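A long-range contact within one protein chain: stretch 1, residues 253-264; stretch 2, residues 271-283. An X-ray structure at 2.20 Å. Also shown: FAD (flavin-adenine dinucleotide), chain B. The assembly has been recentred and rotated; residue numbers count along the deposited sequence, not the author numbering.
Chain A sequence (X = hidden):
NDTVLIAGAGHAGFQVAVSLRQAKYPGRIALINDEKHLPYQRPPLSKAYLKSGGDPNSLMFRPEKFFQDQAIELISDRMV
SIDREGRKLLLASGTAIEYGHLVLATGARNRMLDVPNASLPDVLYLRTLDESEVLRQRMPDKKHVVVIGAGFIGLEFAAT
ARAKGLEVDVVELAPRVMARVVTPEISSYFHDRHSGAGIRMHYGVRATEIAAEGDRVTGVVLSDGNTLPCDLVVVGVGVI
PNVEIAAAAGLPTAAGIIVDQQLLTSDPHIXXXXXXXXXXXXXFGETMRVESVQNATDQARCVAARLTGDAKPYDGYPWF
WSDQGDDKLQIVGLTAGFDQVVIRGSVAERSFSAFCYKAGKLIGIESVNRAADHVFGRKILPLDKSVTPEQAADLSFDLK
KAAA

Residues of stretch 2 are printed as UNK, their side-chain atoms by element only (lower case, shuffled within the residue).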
# COMPACT_ATOMS: atom_id res chain seq x y z
N THR A 253 -9.94 -15.46 10.07
CA THR A 253 -9.52 -14.56 9.00
C THR A 253 -10.73 -14.14 8.20
O THR A 253 -11.79 -14.75 8.29
CB THR A 253 -8.54 -15.24 8.03
OG1 THR A 253 -9.17 -16.40 7.46
CG2 THR A 253 -7.27 -15.65 8.73
N ALA A 254 -10.56 -13.08 7.43
CA ALA A 254 -11.61 -12.57 6.56
C ALA A 254 -10.79 -11.81 5.54
O ALA A 254 -9.88 -12.40 4.94
CB ALA A 254 -12.53 -11.63 7.33
N ALA A 255 -11.09 -10.54 5.32
CA ALA A 255 -10.30 -9.73 4.40
C ALA A 255 -9.06 -9.29 5.19
O ALA A 255 -8.83 -8.10 5.40
CB ALA A 255 -11.10 -8.52 3.94
N GLY A 256 -8.29 -10.28 5.63
CA GLY A 256 -7.09 -10.03 6.42
C GLY A 256 -7.09 -10.97 7.61
O GLY A 256 -8.09 -11.65 7.87
N ILE A 257 -5.96 -11.03 8.32
CA ILE A 257 -5.86 -11.89 9.51
C ILE A 257 -6.42 -11.10 10.68
O ILE A 257 -5.90 -10.04 11.03
CB ILE A 257 -4.38 -12.26 9.80
CG1 ILE A 257 -3.72 -12.80 8.53
CG2 ILE A 257 -4.31 -13.30 10.92
CD1 ILE A 257 -2.25 -13.15 8.71
N ILE A 258 -7.47 -11.61 11.30
CA ILE A 258 -8.12 -10.92 12.41
C ILE A 258 -7.28 -10.83 13.69
O ILE A 258 -6.71 -11.82 14.15
CB ILE A 258 -9.49 -11.56 12.74
CG1 ILE A 258 -10.45 -11.33 11.56
CG2 ILE A 258 -10.08 -10.94 14.00
CD1 ILE A 258 -11.75 -12.11 11.66
N VAL A 259 -7.22 -9.62 14.23
CA VAL A 259 -6.48 -9.33 15.45
C VAL A 259 -7.24 -8.28 16.28
O VAL A 259 -8.03 -7.52 15.74
CB VAL A 259 -5.05 -8.79 15.12
CG1 VAL A 259 -4.26 -9.85 14.36
CG2 VAL A 259 -5.15 -7.52 14.29
N ASP A 260 -7.00 -8.26 17.60
CA ASP A 260 -7.68 -7.30 18.47
C ASP A 260 -6.96 -5.95 18.54
O ASP A 260 -6.08 -5.67 17.73
CB ASP A 260 -7.85 -7.87 19.89
CG ASP A 260 -6.53 -8.22 20.55
OD1 ASP A 260 -5.46 -7.73 20.11
OD2 ASP A 260 -6.56 -9.00 21.54
N GLN A 261 -7.33 -5.12 19.51
CA GLN A 261 -6.73 -3.80 19.68
C GLN A 261 -5.21 -3.83 19.79
O GLN A 261 -4.53 -2.87 19.42
CB GLN A 261 -7.29 -3.11 20.92
CG GLN A 261 -8.76 -2.80 20.84
CD GLN A 261 -9.31 -2.24 22.15
OE1 GLN A 261 -10.50 -1.91 22.24
NE2 GLN A 261 -8.45 -2.12 23.16
N GLN A 262 -4.67 -4.93 20.30
CA GLN A 262 -3.23 -5.03 20.46
C GLN A 262 -2.56 -5.80 19.35
O GLN A 262 -1.39 -6.19 19.47
CB GLN A 262 -2.91 -5.64 21.82
CG GLN A 262 -3.06 -4.64 22.97
CD GLN A 262 -3.04 -5.30 24.33
OE1 GLN A 262 -2.27 -6.23 24.58
NE2 GLN A 262 -3.89 -4.82 25.23
N LEU A 263 -3.29 -6.01 18.26
CA LEU A 263 -2.79 -6.71 17.08
C LEU A 263 -2.44 -8.17 17.37
O LEU A 263 -1.52 -8.73 16.78
CB LEU A 263 -1.57 -5.95 16.52
CG LEU A 263 -1.83 -4.44 16.43
CD1 LEU A 263 -0.61 -3.70 15.91
CD2 LEU A 263 -3.03 -4.20 15.52
N LEU A 264 -3.20 -8.77 18.28
CA LEU A 264 -3.02 -10.16 18.66
C LEU A 264 -4.14 -11.01 18.07
O LEU A 264 -5.30 -10.60 18.08
CB LEU A 264 -3.04 -10.32 20.18
CG LEU A 264 -1.76 -9.99 20.95
CD1 LEU A 264 -2.06 -9.84 22.44
CD2 LEU A 264 -0.73 -11.09 20.70
N UNK A 271 0.95 -12.66 16.52
CA UNK A 271 0.44 -11.34 16.15
C UNK A 271 0.44 -11.18 14.63
O UNK A 271 1.15 -11.90 13.92
c UNK A 271 1.31 -10.23 16.75
o UNK A 271 1.16 -10.16 18.15
N UNK A 272 -0.35 -10.23 14.14
CA UNK A 272 -0.42 -9.95 12.71
C UNK A 272 -0.32 -8.43 12.54
O UNK A 272 -1.00 -7.69 13.24
c UNK A 272 -1.72 -10.46 12.12
N UNK A 273 0.54 -7.99 11.63
CA UNK A 273 0.73 -6.56 11.39
C UNK A 273 0.87 -6.24 9.90
O UNK A 273 1.26 -7.09 9.10
c UNK A 273 3.22 -6.84 11.58
c UNK A 273 1.88 -6.17 13.60
c UNK A 273 2.01 -6.05 12.09
c UNK A 273 4.54 -6.33 12.09
N UNK A 274 0.55 -4.99 9.55
CA UNK A 274 0.67 -4.55 8.17
C UNK A 274 -0.52 -4.81 7.28
O UNK A 274 -1.65 -4.94 7.73
N UNK A 275 -0.26 -4.88 5.98
CA UNK A 275 -1.31 -5.11 5.01
C UNK A 275 -2.13 -6.37 5.27
O UNK A 275 -3.31 -6.42 4.92
c UNK A 275 -0.35 -3.82 3.04
o UNK A 275 -0.05 -3.75 1.83
o UNK A 275 -0.38 -2.82 3.80
c UNK A 275 -0.70 -5.18 3.61
N UNK A 276 -1.52 -7.38 5.89
CA UNK A 276 -2.23 -8.64 6.13
C UNK A 276 -3.16 -8.63 7.33
O UNK A 276 -3.98 -9.54 7.48
s UNK A 276 -0.45 -9.90 7.97
c UNK A 276 -1.22 -9.78 6.31
N UNK A 277 -3.07 -7.60 8.16
CA UNK A 277 -3.88 -7.52 9.37
C UNK A 277 -5.21 -6.76 9.31
O UNK A 277 -5.29 -5.63 8.82
c UNK A 277 -3.03 -6.98 10.51
N UNK A 278 -6.26 -7.40 9.84
CA UNK A 278 -7.60 -6.84 9.93
C UNK A 278 -7.79 -6.59 11.43
O UNK A 278 -8.34 -7.42 12.16
c UNK A 278 -10.93 -8.55 8.77
c UNK A 278 -8.64 -7.86 9.44
c UNK A 278 -10.60 -6.36 9.95
c UNK A 278 -10.00 -7.35 8.95
N UNK A 279 -7.32 -5.43 11.88
CA UNK A 279 -7.36 -5.07 13.29
C UNK A 279 -8.57 -4.31 13.81
O UNK A 279 -9.32 -3.69 13.06
c UNK A 279 -5.75 -2.78 11.61
c UNK A 279 -6.08 -0.39 11.71
c UNK A 279 -6.11 -4.26 13.61
c UNK A 279 -6.08 -2.91 12.96
c UNK A 279 -6.43 -0.50 13.06
c UNK A 279 -5.74 -1.54 10.98
c UNK A 279 -6.42 -1.76 13.68
N UNK A 280 -8.72 -4.35 15.12
CA UNK A 280 -9.79 -3.66 15.81
C UNK A 280 -9.27 -2.26 16.11
O UNK A 280 -8.23 -2.11 16.74
c UNK A 280 -11.45 -4.48 19.27
o UNK A 280 -12.25 -3.97 20.07
c UNK A 280 -10.11 -4.40 17.11
c UNK A 280 -11.20 -3.76 17.95
o UNK A 280 -10.84 -5.56 19.49
N UNK A 281 -9.99 -1.24 15.65
CA UNK A 281 -9.58 0.16 15.86
C UNK A 281 -10.38 0.90 16.94
O UNK A 281 -11.54 1.26 16.72
c UNK A 281 -9.69 0.93 14.54
o UNK A 281 -9.46 2.32 14.74
N UNK A 282 -9.76 1.14 18.09
CA UNK A 282 -10.43 1.85 19.18
C UNK A 282 -10.88 3.22 18.71
O UNK A 282 -12.02 3.62 18.94
c UNK A 282 -8.13 2.55 19.97
c UNK A 282 -9.51 2.06 20.42
c UNK A 282 -9.40 0.79 21.22
N UNK A 283 -9.98 3.94 18.06
CA UNK A 283 -10.29 5.28 17.58
C UNK A 283 -11.50 5.32 16.64
O UNK A 283 -12.42 6.12 16.85
c UNK A 283 -8.07 7.77 15.60
c UNK A 283 -9.08 5.88 16.87
n UNK A 283 -8.07 9.93 17.40
n UNK A 283 -6.02 9.30 18.24
c UNK A 283 -7.03 9.09 17.40
n UNK A 283 -7.01 8.06 16.56
c UNK A 283 -9.32 7.26 16.29
PA FAD B . 4.86 -5.92 2.26
O1A FAD B . 4.10 -6.33 1.05
O2A FAD B . 5.76 -4.90 2.22
O5B FAD B . 5.73 -7.17 2.46
C5B FAD B . 5.22 -8.53 2.61
C4B FAD B . 6.47 -9.42 2.47
O4B FAD B . 6.12 -10.74 3.05
C3B FAD B . 6.92 -9.71 1.03
O3B FAD B . 8.29 -9.57 0.77
C2B FAD B . 6.33 -11.07 0.78
O2B FAD B . 6.91 -11.75 -0.28
C1B FAD B . 6.61 -11.74 2.10
N9A FAD B . 5.82 -12.93 2.43
C8A FAD B . 4.50 -13.15 2.14
N7A FAD B . 4.06 -14.33 2.57
C5A FAD B . 5.14 -14.91 3.17
C6A FAD B . 5.31 -16.21 3.85
N6A FAD B . 4.36 -17.11 3.98
N1A FAD B . 6.58 -16.44 4.35
C2A FAD B . 7.60 -15.53 4.23
N3A FAD B . 7.53 -14.32 3.63
C4A FAD B . 6.27 -14.05 3.12
N1 FAD B . 2.18 3.12 0.74
C2 FAD B . 2.31 4.41 1.07
O2 FAD B . 1.97 4.82 2.14
N3 FAD B . 2.86 5.37 0.16
C4 FAD B . 3.29 5.01 -1.11
O4 FAD B . 3.76 5.85 -1.85
C4X FAD B . 3.16 3.60 -1.47
N5 FAD B . 3.58 3.19 -2.69
C5X FAD B . 3.45 1.84 -3.01
C6 FAD B . 3.91 1.42 -4.29
C7 FAD B . 3.83 0.10 -4.69
C7M FAD B . 4.32 -0.29 -6.06
C8 FAD B . 3.26 -0.90 -3.78
C8M FAD B . 3.14 -2.36 -4.15
C9 FAD B . 2.80 -0.49 -2.51
C9A FAD B . 2.89 0.86 -2.11
N10 FAD B . 2.46 1.35 -0.81
C10 FAD B . 2.58 2.67 -0.48
C1' FAD B . 1.89 0.36 0.13
C2' FAD B . 3.00 -0.23 1.05
O2' FAD B . 4.02 -0.75 0.22
C3' FAD B . 2.38 -1.30 1.91
O3' FAD B . 1.38 -0.72 2.74
C4' FAD B . 3.44 -1.94 2.78
O4' FAD B . 4.48 -2.54 1.96
C5' FAD B . 2.79 -3.01 3.63
O5' FAD B . 3.94 -3.69 4.48
P FAD B . 3.85 -5.15 4.80
O1P FAD B . 5.13 -5.37 5.65
O2P FAD B . 2.66 -5.54 5.41
O3P FAD B . 3.95 -5.95 3.57

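Position 271 carries one carbon and then one oxygen, a small polar side chain whose CB lies 3.2 Å from Leu 263 O. A two-atom chain ending in a hydroxyl is Ser 271. Its OG sits 3.3 Å from Leu 264 CD2 and is hydrogen-bonded elsewhere in the structure, so its burial costs no unpaired polar group.

Position 272 has a single carbon, CB; CA-to-CB points toward stretch 1, and CB of 272 packs 3.4 Å from Val 259 CG1 and 4.0 Å from Ile 257 CB. It is Ala 272; its backbone N donates to Leu 263 O at 3.3 Å.

At 273 there are four carbons, forked at the first, with one arm two carbons long; the short arm approaches the side chain of Leu 263. This is Ile 273. Its CG2 comes within 4.2 Å of Leu 263 CD1, while the end of the chain leads away from stretch 1.

Position 274 has no side-chain atoms and is Gly 274. A CB here would clash with FAD O2P at 2.3 Å, and phi 87°, psi -156° would by itself call for glycine.

Position 275 shows two carbons, the second carrying two oxygens, with nothing of stretch 1 in reach. This is Asp 275, and it serves the cofactor: its N donates to FAD O2P at 3.0 Å, and its OD1 accepts from FAD O3' at 2.9 Å.

Position 276 has one carbon followed by a sulfur, the sulfur against the end of Ile 257: Cys 276. The SG meets Ile 257 CD1 at 3.8 Å, and the backbone O accepts from Ile 257 N at 2.6 Å in a nearly straight bond.

A lone carbon at 277, whose CB is 4.4 Å from Val 259 CG2, identifies Ala 277.

Position 278 bears four carbons forked at the second, spread over Ala 254, Ala 255 and Ile 258. It is Leu 278, with more area covered than any other residue of the contact; its CD1 lies 3.8 Å from Ala 254 CB and 4.0 Å from Ile 258 CG1.

One carbon and a six-carbon ring at 279, the first carbon against Val 259 and Leu 263, mark Phe 279. Its CB packs 3.5 Å from Val 259 CG2 and 3.6 Å from Leu 263 CD2, while the ring leads away.

Position 280, three carbons with two oxygens on the third, extends along Asp 260 and Gln 261: Glu 280. Its OE1 stands 3.5 Å from Gln 261 OE1, two acceptors without a bond.

At 281 there is one carbon and then one oxygen; CA-to-CB points away and neither atom touches stretch 1. This is Ser 281.

Position 282, one carbon carrying two more and touching the end of Gln 261, is Val 282, with CG1 3.1 Å from Gln 261 OE1.

Position 283, three carbons, a nitrogen, then a carbon with two nitrogens, clear of stretch 1, is Arg 283.

The contact is a short parallel pairing. Leu 278 N donates to Ile 257 O at 2.9 Å, and Val 259 N to Leu 278 O at 3.2 Å. Ala 272 CB packs against the side chains of Ile 257 and Val 259, and Ala 277 CB lies near Val 259 CG2. Gly 256 fits where a CB would crowd Leu 278 CB at 3.1 Å.

Stretch 2 (271-283) SAIGDCALFESVR
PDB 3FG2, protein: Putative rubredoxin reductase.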